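Local coordinates for protein methylxanthine N1-demethylase NdmA (Pseudomonas putida, PDB 6ICN) that catalyses the N1-demethylation of caffeine to theobromine and formaldehyde, the first step of caffeine breakdown, as a Rieske-type [2Fe-2S] oxygenase that also acts on theophylline and paraxanthine, at residues 64-69 / 139-144; 113-116 / 122-125; 180-185 / 268-273; 185-190 / 220-225. All coordinates share one frame; numbering follows the deposited sequence.

Contact 1 of 4, residues 64-69 / 139-144; sequences LVVAKL and GLIWIR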
loop_
_atom_site.group_PDB
_atom_site.type_symbol
_atom_site.label_atom_id
_atom_site.label_comp_id
_atom_site.label_asym_id
_atom_site.label_seq_id
_atom_site.Cartn_x
_atom_site.Cartn_y
_atom_site.Cartn_z
ATOM N N LEU A 64 -18.839 -22.026 10.962
ATOM C CA LEU A 64 -20.257 -22.242 10.729
ATOM C C LEU A 64 -20.739 -21.395 9.561
ATOM O O LEU A 64 -20.069 -20.450 9.133
ATOM C CB LEU A 64 -21.057 -21.883 11.984
ATOM C CG LEU A 64 -20.574 -22.481 13.308
ATOM C CD1 LEU A 64 -21.378 -21.940 14.479
ATOM C CD2 LEU A 64 -20.603 -24.007 13.255
ATOM N N VAL A 65 -21.920 -21.730 9.045
ATOM C CA VAL A 65 -22.570 -20.925 8.018
ATOM C C VAL A 65 -24.005 -20.658 8.452
ATOM O O VAL A 65 -24.686 -21.561 8.959
ATOM C CB VAL A 65 -22.502 -21.625 6.643
ATOM C CG1 VAL A 65 -23.143 -23.033 6.710
ATOM C CG2 VAL A 65 -23.137 -20.767 5.560
ATOM N N VAL A 66 -24.451 -19.419 8.274
ATOM C CA VAL A 66 -25.816 -19.000 8.587
ATOM C C VAL A 66 -26.524 -18.652 7.287
ATOM O O VAL A 66 -25.934 -18.020 6.399
ATOM C CB VAL A 66 -25.834 -17.799 9.548
ATOM C CG1 VAL A 66 -27.248 -17.266 9.736
ATOM C CG2 VAL A 66 -25.252 -18.200 10.917
ATOM N N ALA A 67 -27.800 -19.040 7.183
ATOM C CA ALA A 67 -28.598 -18.711 6.006
ATOM C C ALA A 67 -30.055 -18.582 6.420
ATOM O O ALA A 67 -30.492 -19.205 7.400
ATOM C CB ALA A 67 -28.460 -19.769 4.899
ATOM N N LYS A 68 -30.806 -17.785 5.659
ATOM C CA LYS A 68 -32.254 -17.678 5.842
ATOM C C LYS A 68 -32.925 -18.655 4.883
ATOM O O LYS A 68 -32.943 -18.435 3.667
ATOM C CB LYS A 68 -32.716 -16.242 5.616
ATOM C CG LYS A 68 -34.235 -16.079 5.749
ATOM C CD LYS A 68 -34.604 -15.358 7.011
ATOM C CE LYS A 68 -36.113 -15.357 7.239
ATOM N NZ LYS A 68 -36.851 -14.625 6.192
ATOM N N LEU A 69 -33.431 -19.763 5.419
ATOM C CA LEU A 69 -34.039 -20.836 4.629
ATOM C C LEU A 69 -35.540 -20.794 4.895
ATOM O O LEU A 69 -36.000 -21.213 5.965
ATOM C CB LEU A 69 -33.452 -22.195 4.997
ATOM C CG LEU A 69 -31.941 -22.323 4.803
ATOM C CD1 LEU A 69 -31.526 -23.778 5.061
ATOM C CD2 LEU A 69 -31.534 -21.892 3.382
ATOM N N GLY A 139 -32.351 -8.242 16.535
ATOM C CA GLY A 139 -31.576 -7.840 15.376
ATOM C C GLY A 139 -30.223 -8.513 15.270
ATOM O O GLY A 139 -29.422 -8.151 14.387
ATOM N N LEU A 140 -29.930 -9.454 16.155
ATOM C CA LEU A 140 -28.740 -10.284 16.061
ATOM C C LEU A 140 -29.144 -11.725 15.786
ATOM O O LEU A 140 -30.268 -12.148 16.079
ATOM C CB LEU A 140 -27.911 -10.222 17.354
ATOM C CG LEU A 140 -27.567 -8.837 17.932
ATOM C CD1 LEU A 140 -26.725 -8.942 19.211
ATOM C CD2 LEU A 140 -26.881 -7.949 16.913
ATOM N N ILE A 141 -28.193 -12.487 15.266
ATOM C CA ILE A 141 -28.344 -13.925 15.051
ATOM C C ILE A 141 -27.550 -14.634 16.136
ATOM O O ILE A 141 -26.349 -14.361 16.310
ATOM C CB ILE A 141 -27.847 -14.346 13.656
ATOM C CG1 ILE A 141 -28.619 -13.620 12.559
ATOM C CG2 ILE A 141 -27.920 -15.865 13.498
ATOM C CD1 ILE A 141 -30.081 -13.906 12.582
ATOM N N TRP A 142 -28.214 -15.549 16.860
ATOM C CA TRP A 142 -27.638 -16.245 18.004
ATOM C C TRP A 142 -27.519 -17.736 17.719
ATOM O O TRP A 142 -28.413 -18.331 17.113
ATOM C CB TRP A 142 -28.515 -16.058 19.245
ATOM C CG TRP A 142 -28.791 -14.649 19.612
ATOM C CD1 TRP A 142 -29.713 -13.805 19.039
ATOM C CD2 TRP A 142 -28.161 -13.908 20.660
ATOM N NE1 TRP A 142 -29.677 -12.579 19.671
ATOM C CE2 TRP A 142 -28.724 -12.615 20.656
ATOM C CE3 TRP A 142 -27.134 -14.199 21.576
ATOM C CZ2 TRP A 142 -28.339 -11.626 21.562
ATOM C CZ3 TRP A 142 -26.756 -13.224 22.471
ATOM C CH2 TRP A 142 -27.352 -11.949 22.457
ATOM N N ILE A 143 -26.419 -18.350 18.158
ATOM C CA ILE A 143 -26.181 -19.776 17.966
ATOM C C ILE A 143 -25.829 -20.428 19.299
ATOM O O ILE A 143 -25.038 -19.884 20.076
ATOM C CB ILE A 143 -25.064 -20.039 16.931
ATOM C CG1 ILE A 143 -25.531 -19.608 15.539
ATOM C CG2 ILE A 143 -24.676 -21.525 16.909
ATOM C CD1 ILE A 143 -24.418 -19.725 14.491
ATOM N N ARG A 144 -26.422 -21.602 19.567
ATOM C CA ARG A 144 -26.012 -22.438 20.696
ATOM C C ARG A 144 -25.442 -23.735 20.150
ATOM O O ARG A 144 -26.162 -24.517 19.513
ATOM C CB ARG A 144 -27.175 -22.729 21.651
ATOM C CG ARG A 144 -26.754 -23.638 22.828
ATOM C CD ARG A 144 -27.883 -23.762 23.844
ATOM N NE ARG A 144 -29.098 -24.331 23.247
ATOM C CZ ARG A 144 -30.267 -24.406 23.876
ATOM N NH1 ARG A 144 -30.385 -23.962 25.122
ATOM N NH2 ARG A 144 -31.322 -24.942 23.270
#
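Leu64 and Val66 on one strand meet Ile141 and Ile143 on the other entirely through methyl groups, and two modes of approach can be told apart. The first is end-on: Leu64 and Ile143 reach toward each other tip to tip, with Leu64 CD1 3.8 Å from Ile143 CD1 and 4.1 Å from Ile143 CG2. The second is a sliding fit, in which Val66 and each isoleucine pass one another, running in opposite directions. Its two branches divide the work: Val66 CG1 lies 4.1 Å from Ile141 CG2, and Val66 CG2 lies 4.0 Å from Ile143 CD1. Ile143 CD1 thus touches both partners, which it can do because its chain is extended at the second torsion (chi2 175°). All four residues are buried. The axes of these short strand segments approach to 10.0 Å, with 125° between their N-to-C directions, a spacing that side chains fill and backbone bonding cannot bridge. Both strands belong to the six-stranded antiparallel sheet of the Rieske domain, where 131-137 and 72-77 separate them in strand order, so the sheet must curl round for these side chains to face each other. Tyr73 and Ala75 of strand 72-77, Phe132 and Cys134 of strand 131-137 and Cys39 of strand 35-40 pack around the same methyls.

Contact 2 of 4, residues 113-116 / 122-125; sequences QLVP and PIPN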
loop_
_atom_site.group_PDB
_atom_site.type_symbol
_atom_site.label_atom_id
_atom_site.label_comp_id
_atom_site.label_asym_id
_atom_site.label_seq_id
_atom_site.Cartn_x
_atom_site.Cartn_y
_atom_site.Cartn_z
ATOM N N GLN A 113 -30.821 -33.304 0.353
ATOM C CA GLN A 113 -32.060 -33.712 -0.300
ATOM C C GLN A 113 -31.955 -33.757 -1.816
ATOM O O GLN A 113 -32.933 -34.128 -2.482
ATOM C CB GLN A 113 -33.211 -32.774 0.107
ATOM C CG GLN A 113 -33.545 -32.778 1.603
ATOM C CD GLN A 113 -34.008 -34.143 2.126
ATOM O OE1 GLN A 113 -34.364 -35.040 1.353
ATOM N NE2 GLN A 113 -33.989 -34.307 3.448
ATOM N N LEU A 114 -30.807 -33.402 -2.382
ATOM C CA LEU A 114 -30.608 -33.457 -3.825
ATOM C C LEU A 114 -29.127 -33.645 -4.112
ATOM O O LEU A 114 -28.301 -32.863 -3.628
ATOM C CB LEU A 114 -31.109 -32.188 -4.515
ATOM C CG LEU A 114 -30.858 -32.205 -6.023
ATOM C CD1 LEU A 114 -31.610 -33.350 -6.693
ATOM C CD2 LEU A 114 -31.207 -30.860 -6.648
ATOM N N VAL A 115 -28.815 -34.672 -4.892
ATOM C CA VAL A 115 -27.489 -34.908 -5.449
ATOM C C VAL A 115 -27.609 -34.806 -6.963
ATOM O O VAL A 115 -28.044 -35.750 -7.626
ATOM C CB VAL A 115 -26.943 -36.288 -5.033
ATOM C CG1 VAL A 115 -25.611 -36.604 -5.733
ATOM C CG2 VAL A 115 -26.835 -36.384 -3.505
ATOM N N PRO A 116 -27.263 -33.655 -7.552
ATOM C CA PRO A 116 -27.563 -33.459 -8.983
ATOM C C PRO A 116 -26.904 -34.477 -9.895
ATOM O O PRO A 116 -27.436 -34.778 -10.976
ATOM C CB PRO A 116 -27.049 -32.039 -9.253
ATOM C CG PRO A 116 -27.211 -31.345 -7.917
ATOM C CD PRO A 116 -26.835 -32.406 -6.897
ATOM N N PRO A 122 -30.270 -43.503 -4.674
ATOM C CA PRO A 122 -30.568 -43.083 -3.303
ATOM C C PRO A 122 -29.454 -42.203 -2.755
ATOM O O PRO A 122 -28.267 -42.433 -3.014
ATOM C CB PRO A 122 -30.681 -44.405 -2.533
ATOM C CG PRO A 122 -30.018 -45.430 -3.391
ATOM C CD PRO A 122 -30.180 -44.967 -4.807
ATOM N N ILE A 123 -29.855 -41.184 -2.007
ATOM C CA ILE A 123 -28.882 -40.278 -1.377
ATOM C C ILE A 123 -28.215 -41.014 -0.219
ATOM O O ILE A 123 -28.916 -41.650 0.591
ATOM C CB ILE A 123 -29.578 -38.996 -0.897
ATOM C CG1 ILE A 123 -30.124 -38.217 -2.103
ATOM C CG2 ILE A 123 -28.614 -38.121 -0.035
ATOM C CD1 ILE A 123 -30.962 -36.996 -1.752
ATOM N N PRO A 124 -26.887 -40.999 -0.114
ATOM C CA PRO A 124 -26.235 -41.712 0.986
ATOM C C PRO A 124 -26.768 -41.298 2.345
ATOM O O PRO A 124 -27.092 -40.133 2.592
ATOM C CB PRO A 124 -24.759 -41.322 0.828
ATOM C CG PRO A 124 -24.616 -41.089 -0.609
ATOM C CD PRO A 124 -25.895 -40.397 -1.025
ATOM N N ASN A 125 -26.870 -42.292 3.230
ATOM C CA ASN A 125 -27.328 -42.048 4.585
ATOM C C ASN A 125 -26.471 -41.013 5.304
ATOM O O ASN A 125 -26.987 -40.229 6.106
ATOM C CB ASN A 125 -27.341 -43.371 5.352
ATOM C CG ASN A 125 -27.846 -43.210 6.756
ATOM O OD1 ASN A 125 -29.019 -42.887 6.968
ATOM N ND2 ASN A 125 -26.976 -43.429 7.726
#
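Ile123 carries this contact, and its side chain can be traced outward toward residues 113-116. CB already leaves the backbone toward that segment. One atom further, Ile123 CG1 lies beside the backbone N (chi1 -65°) and meets Val115 CG2 at 4.0 Å, the two side chains sliding past each other in opposite directions. The chain then runs on extended (chi2 174°), which carries Ile123 CD1 over the flat face of the peptide joining Gln113 and Leu114. That methyl stands 3.4 Å from Gln113 C, almost straight above it, with Gln113 O at 3.6 Å and Leu114 N at 3.7 Å. The tip therefore packs on backbone, whereas the Gln113 side chain starts off away from it and bonds through NE2 to Asp107. Strand 112-114 is an outermost strand of the small four-stranded antiparallel sheet in the cluster-binding part of the Rieske domain, and the loop containing Ile123 folds back against its end. The side chain of Val115 is about 7 Å from the [2Fe-2S] cluster and also rests on Trp104. Here the domain faces another copy of the protein: Val115 packs on Val326, Pro116 on Phe194 and Pro124 on Val324 of a neighbouring subunit.

Contact 3 of 4, residues 180-185 / 268-273; sequences ERRWEN and NVSCPV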
loop_
_atom_site.group_PDB
_atom_site.type_symbol
_atom_site.label_atom_id
_atom_site.label_comp_id
_atom_site.label_asym_id
_atom_site.label_seq_id
_atom_site.Cartn_x
_atom_site.Cartn_y
_atom_site.Cartn_z
ATOM N N GLU A 180 -14.148 -12.816 28.260
ATOM C CA GLU A 180 -14.043 -12.562 29.697
ATOM C C GLU A 180 -13.379 -11.212 29.987
ATOM O O GLU A 180 -13.867 -10.436 30.820
ATOM C CB GLU A 180 -13.268 -13.705 30.371
ATOM C CG GLU A 180 -13.961 -15.076 30.305
ATOM C CD GLU A 180 -13.662 -15.885 29.018
ATOM O OE1 GLU A 180 -12.975 -15.383 28.076
ATOM O OE2 GLU A 180 -14.114 -17.058 28.944
ATOM N N ARG A 181 -12.260 -10.905 29.310
ATOM C CA ARG A 181 -11.617 -9.620 29.568
ATOM C C ARG A 181 -12.486 -8.462 29.090
ATOM O O ARG A 181 -12.499 -7.392 29.709
ATOM C CB ARG A 181 -10.226 -9.590 28.913
ATOM C CG ARG A 181 -9.261 -10.607 29.547
ATOM C CD ARG A 181 -8.020 -9.902 29.940
ATOM N NE ARG A 181 -6.871 -10.741 30.265
ATOM C CZ ARG A 181 -6.275 -10.732 31.460
ATOM N NH1 ARG A 181 -6.774 -9.987 32.438
ATOM N NH2 ARG A 181 -5.188 -11.460 31.665
ATOM N N ARG A 182 -13.245 -8.667 28.002
ATOM C CA ARG A 182 -14.138 -7.618 27.526
ATOM C C ARG A 182 -15.258 -7.359 28.525
ATOM O O ARG A 182 -15.583 -6.202 28.816
ATOM C CB ARG A 182 -14.700 -8.002 26.149
ATOM C CG ARG A 182 -15.107 -6.794 25.306
ATOM C CD ARG A 182 -16.520 -6.322 25.627
ATOM N NE ARG A 182 -16.713 -4.954 25.134
ATOM C CZ ARG A 182 -16.315 -3.857 25.774
ATOM N NH1 ARG A 182 -15.709 -3.961 26.966
ATOM N NH2 ARG A 182 -16.519 -2.651 25.233
ATOM N N TRP A 183 -15.847 -8.430 29.067
ATOM C CA TRP A 183 -16.901 -8.284 30.064
ATOM C C TRP A 183 -16.392 -7.494 31.268
ATOM O O TRP A 183 -17.026 -6.529 31.716
ATOM C CB TRP A 183 -17.402 -9.668 30.492
ATOM C CG TRP A 183 -18.670 -9.654 31.344
ATOM C CD1 TRP A 183 -19.940 -9.908 30.906
ATOM C CD2 TRP A 183 -18.777 -9.398 32.763
ATOM N NE1 TRP A 183 -20.837 -9.818 31.962
ATOM C CE2 TRP A 183 -20.145 -9.516 33.108
ATOM C CE3 TRP A 183 -17.852 -9.107 33.769
ATOM C CZ2 TRP A 183 -20.615 -9.312 34.412
ATOM C CZ3 TRP A 183 -18.319 -8.910 35.080
ATOM C CH2 TRP A 183 -19.691 -9.020 35.385
ATOM N N GLU A 184 -15.216 -7.873 31.781
ATOM C CA GLU A 184 -14.678 -7.178 32.944
ATOM C C GLU A 184 -14.375 -5.718 32.628
ATOM O O GLU A 184 -14.597 -4.837 33.468
ATOM C CB GLU A 184 -13.432 -7.910 33.453
ATOM C CG GLU A 184 -13.754 -9.319 33.903
ATOM C CD GLU A 184 -12.612 -9.994 34.617
ATOM O OE1 GLU A 184 -11.706 -9.272 35.086
ATOM O OE2 GLU A 184 -12.609 -11.242 34.678
ATOM N N ASN A 185 -13.906 -5.427 31.409
ATOM C CA ASN A 185 -13.685 -4.035 31.027
ATOM C C ASN A 185 -14.988 -3.236 31.037
ATOM O O ASN A 185 -15.014 -2.080 31.471
ATOM C CB ASN A 185 -13.016 -3.987 29.646
ATOM C CG ASN A 185 -12.921 -2.576 29.086
ATOM O OD1 ASN A 185 -13.644 -2.229 28.156
ATOM N ND2 ASN A 185 -12.053 -1.747 29.665
ATOM N N ASN A 268 -24.457 -4.773 25.552
ATOM C CA ASN A 268 -23.168 -5.151 24.987
ATOM C C ASN A 268 -22.964 -6.646 25.163
ATOM O O ASN A 268 -23.146 -7.174 26.266
ATOM C CB ASN A 268 -22.028 -4.360 25.650
ATOM C CG ASN A 268 -20.716 -4.474 24.873
ATOM O OD1 ASN A 268 -19.894 -5.339 25.181
ATOM N ND2 ASN A 268 -20.529 -3.616 23.839
ATOM N N VAL A 269 -22.606 -7.336 24.081
ATOM C CA VAL A 269 -22.347 -8.774 24.158
ATOM C C VAL A 269 -21.178 -9.139 23.239
ATOM O O VAL A 269 -21.030 -8.590 22.139
ATOM C CB VAL A 269 -23.629 -9.581 23.838
ATOM C CG1 VAL A 269 -24.205 -9.207 22.441
ATOM C CG2 VAL A 269 -23.391 -11.090 23.976
ATOM N N SER A 270 -20.335 -10.060 23.701
ATOM C CA SER A 270 -19.142 -10.486 22.974
ATOM C C SER A 270 -19.356 -11.879 22.396
ATOM O O SER A 270 -19.753 -12.800 23.121
ATOM C CB SER A 270 -17.898 -10.511 23.879
ATOM O OG SER A 270 -17.636 -9.262 24.491
ATOM N N CYS A 271 -19.074 -12.036 21.108
ATOM C CA CYS A 271 -18.933 -13.363 20.513
ATOM C C CYS A 271 -17.517 -13.878 20.746
ATOM O O CYS A 271 -16.550 -13.260 20.264
ATOM C CB CYS A 271 -19.225 -13.333 19.024
ATOM S SG CYS A 271 -19.028 -14.933 18.162
ATOM N N PRO A 272 -17.344 -14.972 21.473
ATOM C CA PRO A 272 -16.016 -15.583 21.597
ATOM C C PRO A 272 -15.642 -16.303 20.311
ATOM O O PRO A 272 -15.979 -17.471 20.097
ATOM C CB PRO A 272 -16.194 -16.557 22.767
ATOM C CG PRO A 272 -17.630 -16.987 22.642
ATOM C CD PRO A 272 -18.375 -15.741 22.203
ATOM N N VAL A 273 -14.945 -15.598 19.431
ATOM C CA VAL A 273 -14.685 -16.144 18.105
ATOM C C VAL A 273 -13.675 -17.272 18.198
ATOM O O VAL A 273 -13.848 -18.340 17.590
ATOM C CB VAL A 273 -14.213 -15.026 17.155
ATOM C CG1 VAL A 273 -13.652 -15.620 15.862
ATOM C CG2 VAL A 273 -15.363 -14.075 16.852
#
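Arg182 sets its CG opposite the backbone N (chi1 -154°) and then bends sharply at the second torsion (chi2 -85°), which places CD 3.3 Å from Ser270 OG and turns NE toward Asn268. Ser270 answers with OG turned beside its own backbone N; this oxygen also lies 3.6 Å from Arg182 CB, and it sits at the edge of the guanidinium, near its plane. Asn268 comes from the opposite direction, with its amide plane 86° from the guanidinium. Arg182 NE and Asn268 OD1 are 3.2 Å apart, but the angle is too poor for a hydrogen bond. Helix 179-186 packs here on the seven-stranded antiparallel sheet of the catalytic domain, a domain that has the helix-grip fold known from Rieske oxygenases. Polar ends are satisfied nearby: Arg182 NH2 and Asn268 ND2 both bond to Tyr173 OH, and Ser270 OG to Asn280. Along the helix, Arg182 NH1 donates to a lone pair of Asn185 OD1 at 2.9 Å, the oxygen tilted out of the guanidinium plane. A leucine in place of Arg182 would probably leave Asn185 OD1 without this donor and Tyr173 OH without its bond to NH2. The Asn185 amide also bonds through ND2 to Asp307, a ligand of the bound cobalt, and to Tyr101 of a neighbouring subunit.

Contact 4 of 4, residues 185-190 / 220-225; sequences NFTDFS and FRFVYD. With CFF (caffeine), chain F.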
loop_
_atom_site.group_PDB
_atom_site.type_symbol
_atom_site.label_atom_id
_atom_site.label_comp_id
_atom_site.label_asym_id
_atom_site.label_seq_id
_atom_site.Cartn_x
_atom_site.Cartn_y
_atom_site.Cartn_z
ATOM N N ASN A 185 -13.906 -5.427 31.409
ATOM C CA ASN A 185 -13.685 -4.035 31.027
ATOM C C ASN A 185 -14.988 -3.236 31.037
ATOM O O ASN A 185 -15.014 -2.080 31.471
ATOM C CB ASN A 185 -13.016 -3.987 29.646
ATOM C CG ASN A 185 -12.921 -2.576 29.086
ATOM O OD1 ASN A 185 -13.644 -2.229 28.156
ATOM N ND2 ASN A 185 -12.053 -1.747 29.665
ATOM N N PHE A 186 -16.089 -3.846 30.603
ATOM C CA PHE A 186 -17.337 -3.098 30.499
ATOM C C PHE A 186 -17.909 -2.744 31.867
ATOM O O PHE A 186 -18.504 -1.673 32.024
ATOM C CB PHE A 186 -18.354 -3.901 29.685
ATOM C CG PHE A 186 -19.499 -3.078 29.180
ATOM C CD1 PHE A 186 -20.619 -2.873 29.974
ATOM C CD2 PHE A 186 -19.451 -2.494 27.920
ATOM C CE1 PHE A 186 -21.683 -2.098 29.521
ATOM C CE2 PHE A 186 -20.511 -1.711 27.463
ATOM C CZ PHE A 186 -21.624 -1.522 28.259
ATOM N N THR A 187 -17.732 -3.616 32.858
ATOM C CA THR A 187 -18.339 -3.451 34.175
ATOM C C THR A 187 -17.368 -2.907 35.209
ATOM O O THR A 187 -17.674 -2.927 36.402
ATOM C CB THR A 187 -18.896 -4.790 34.675
ATOM O OG1 THR A 187 -17.838 -5.746 34.759
ATOM C CG2 THR A 187 -20.006 -5.337 33.748
ATOM N N ASP A 188 -16.193 -2.456 34.784
ATOM C CA ASP A 188 -15.136 -2.051 35.702
ATOM C C ASP A 188 -15.328 -0.594 36.094
ATOM O O ASP A 188 -15.218 0.297 35.245
ATOM C CB ASP A 188 -13.787 -2.266 35.029
ATOM C CG ASP A 188 -12.622 -1.941 35.925
ATOM O OD1 ASP A 188 -12.479 -0.765 36.302
ATOM O OD2 ASP A 188 -11.828 -2.870 36.203
ATOM N N PHE A 189 -15.601 -0.353 37.386
ATOM C CA PHE A 189 -15.834 0.992 37.896
ATOM C C PHE A 189 -14.544 1.806 38.051
ATOM O O PHE A 189 -14.597 3.037 38.025
ATOM C CB PHE A 189 -16.546 0.938 39.263
ATOM C CG PHE A 189 -17.844 0.140 39.285
ATOM C CD1 PHE A 189 -18.574 -0.107 38.130
ATOM C CD2 PHE A 189 -18.344 -0.346 40.499
ATOM C CE1 PHE A 189 -19.774 -0.844 38.186
ATOM C CE2 PHE A 189 -19.536 -1.074 40.562
ATOM C CZ PHE A 189 -20.250 -1.322 39.406
ATOM N N SER A 190 -13.394 1.146 38.178
ATOM C CA SER A 190 -12.138 1.807 38.526
ATOM C C SER A 190 -11.408 2.447 37.343
ATOM O O SER A 190 -10.594 3.354 37.555
ATOM C CB SER A 190 -11.201 0.786 39.183
ATOM O OG SER A 190 -11.685 0.401 40.460
ATOM N N PHE A 220 -26.335 -11.751 36.634
ATOM C CA PHE A 220 -25.833 -10.907 37.706
ATOM C C PHE A 220 -26.595 -9.589 37.675
ATOM O O PHE A 220 -26.694 -8.948 36.620
ATOM C CB PHE A 220 -24.330 -10.657 37.547
ATOM C CG PHE A 220 -23.476 -11.331 38.592
ATOM C CD1 PHE A 220 -23.929 -11.474 39.896
ATOM C CD2 PHE A 220 -22.201 -11.792 38.278
ATOM C CE1 PHE A 220 -23.134 -12.084 40.868
ATOM C CE2 PHE A 220 -21.401 -12.413 39.250
ATOM C CZ PHE A 220 -21.874 -12.557 40.537
ATOM N N ARG A 221 -27.131 -9.176 38.826
ATOM C CA ARG A 221 -27.846 -7.912 38.941
ATOM C C ARG A 221 -27.186 -7.046 40.003
ATOM O O ARG A 221 -26.915 -7.520 41.115
ATOM C CB ARG A 221 -29.324 -8.138 39.284
ATOM C CG ARG A 221 -30.056 -8.999 38.271
ATOM C CD ARG A 221 -31.543 -8.902 38.438
ATOM N NE ARG A 221 -32.223 -9.787 37.503
ATOM C CZ ARG A 221 -33.543 -9.873 37.394
ATOM N NH1 ARG A 221 -34.317 -9.120 38.164
ATOM N NH2 ARG A 221 -34.085 -10.703 36.512
ATOM N N PHE A 222 -26.920 -5.786 39.658
ATOM C CA PHE A 222 -26.338 -4.839 40.606
ATOM C C PHE A 222 -26.560 -3.415 40.102
ATOM O O PHE A 222 -26.766 -3.188 38.904
ATOM C CB PHE A 222 -24.843 -5.124 40.867
ATOM C CG PHE A 222 -23.994 -5.297 39.614
ATOM C CD1 PHE A 222 -23.856 -6.544 39.012
ATOM C CD2 PHE A 222 -23.300 -4.223 39.088
ATOM C CE1 PHE A 222 -23.054 -6.702 37.869
ATOM C CE2 PHE A 222 -22.496 -4.361 37.947
ATOM C CZ PHE A 222 -22.380 -5.600 37.335
ATOM N N VAL A 223 -26.528 -2.458 41.040
ATOM C CA VAL A 223 -26.848 -1.054 40.783
ATOM C C VAL A 223 -25.715 -0.158 41.280
ATOM O O VAL A 223 -25.134 -0.407 42.344
ATOM C CB VAL A 223 -28.190 -0.665 41.443
ATOM C CG1 VAL A 223 -28.520 0.805 41.202
ATOM C CG2 VAL A 223 -29.312 -1.554 40.929
ATOM N N TYR A 224 -25.404 0.892 40.515
ATOM C CA TYR A 224 -24.277 1.785 40.795
ATOM C C TYR A 224 -24.689 3.216 40.477
ATOM O O TYR A 224 -24.994 3.535 39.324
ATOM C CB TYR A 224 -23.047 1.371 39.974
ATOM C CG TYR A 224 -21.842 2.308 40.007
ATOM C CD1 TYR A 224 -21.607 3.156 41.089
ATOM C CD2 TYR A 224 -20.928 2.332 38.951
ATOM C CE1 TYR A 224 -20.507 4.009 41.114
ATOM C CE2 TYR A 224 -19.817 3.179 38.971
ATOM C CZ TYR A 224 -19.613 4.013 40.057
ATOM O OH TYR A 224 -18.521 4.860 40.098
ATOM N N ASP A 225 -24.691 4.083 41.491
ATOM C CA ASP A 225 -24.973 5.508 41.292
ATOM C C ASP A 225 -23.649 6.233 41.073
ATOM O O ASP A 225 -22.896 6.469 42.022
ATOM C CB ASP A 225 -25.737 6.079 42.482
ATOM C CG ASP A 225 -27.061 5.381 42.702
ATOM O OD1 ASP A 225 -27.814 5.217 41.713
ATOM O OD2 ASP A 225 -27.348 4.987 43.854
HETATM N N1 CFF F . -19.494 1.611 29.166
HETATM C C2 CFF F . -20.186 2.489 29.960
HETATM C C10 CFF F . -18.770 0.508 29.772
HETATM C C6 CFF F . -19.474 1.762 27.839
HETATM N N3 CFF F . -20.863 3.524 29.401
HETATM O O11 CFF F . -20.197 2.347 31.145
HETATM C C12 CFF F . -21.602 4.466 30.236
HETATM C C4 CFF F . -20.843 3.682 28.057
HETATM C C5 CFF F . -20.169 2.816 27.274
HETATM N N9 CFF F . -21.414 4.600 27.257
HETATM O O13 CFF F . -18.866 0.991 27.147
HETATM N N7 CFF F . -20.335 3.198 25.994
HETATM C C8 CFF F . -21.100 4.296 25.986
HETATM C C14 CFF F . -19.911 2.745 24.680
#
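Phe189 and Tyr224 meet obliquely: Tyr224 CD2 stands 3.4 Å above the centre of the Phe189 ring, while over the face of Tyr224 it is Phe189 CD2 that sits, offset toward the rim. With centroids 4.2 Å apart and planes at 35°, the pair is neither a stack nor edge-to-face. This aromatic cluster joins the chain just beyond helix 179-186 to strand 219-225 of the antiparallel sheet in the Rieske oxygenase catalytic domain. Tyr224 CG, anti to the backbone N (chi1 172°), sends the ring toward Phe189. Phe222 adds a third ring, approaching obliquely with CE2 4.1 Å from Phe189 CZ; the methyl CG2 of Thr187 meets its edge, 4.3 Å from Phe222 CZ. Phe222 in turn stacks on Tyr243, and Val331 of helix 330-348 packs against Thr187, Phe189 and Phe222. An alanine in place of Phe189 is likely to open a gap between Tyr224 and Phe222, leaving the face of Tyr224 without this partner. Between Thr187 and Phe189, Asp188 bonds through OD1 to the backbone of the cobalt ligand His191 and through OD2 to His102 of a neighbouring subunit, probably the route for electrons between subunits, as in related oxygenases. On the substrate side, caffeine C10, the methyl on N1, lies 3.5 Å above the centre of the Phe186 ring and 3.1 Å from Phe186 O.

How the contacts relate
Contacts 1 and 2 belong to the Rieske domain, with centres 25 Å apart; contacts 3 and 4 belong to the catalytic domain, 14 Å apart. The domains meet where Leu140 CD1 of contact 1 comes within 4.1 Å of Val269 CG1 of contact 3, and Trp142 joins that packing. Contacts 3 and 4 share Asn185 and helix 179-186, and Asn268 CB touches Phe186 CE2 at 3.6 Å, so the polar cluster adjoins a wall of the caffeine pocket. Contact 2, beside the cluster, lies about 54 Å from contact 4, centre to centre, which fits a cluster serving the catalytic site of a neighbouring subunit: contacts 3 and 4 both touch Tyr101 of a neighbouring subunit, part of that subunit's cluster pocket.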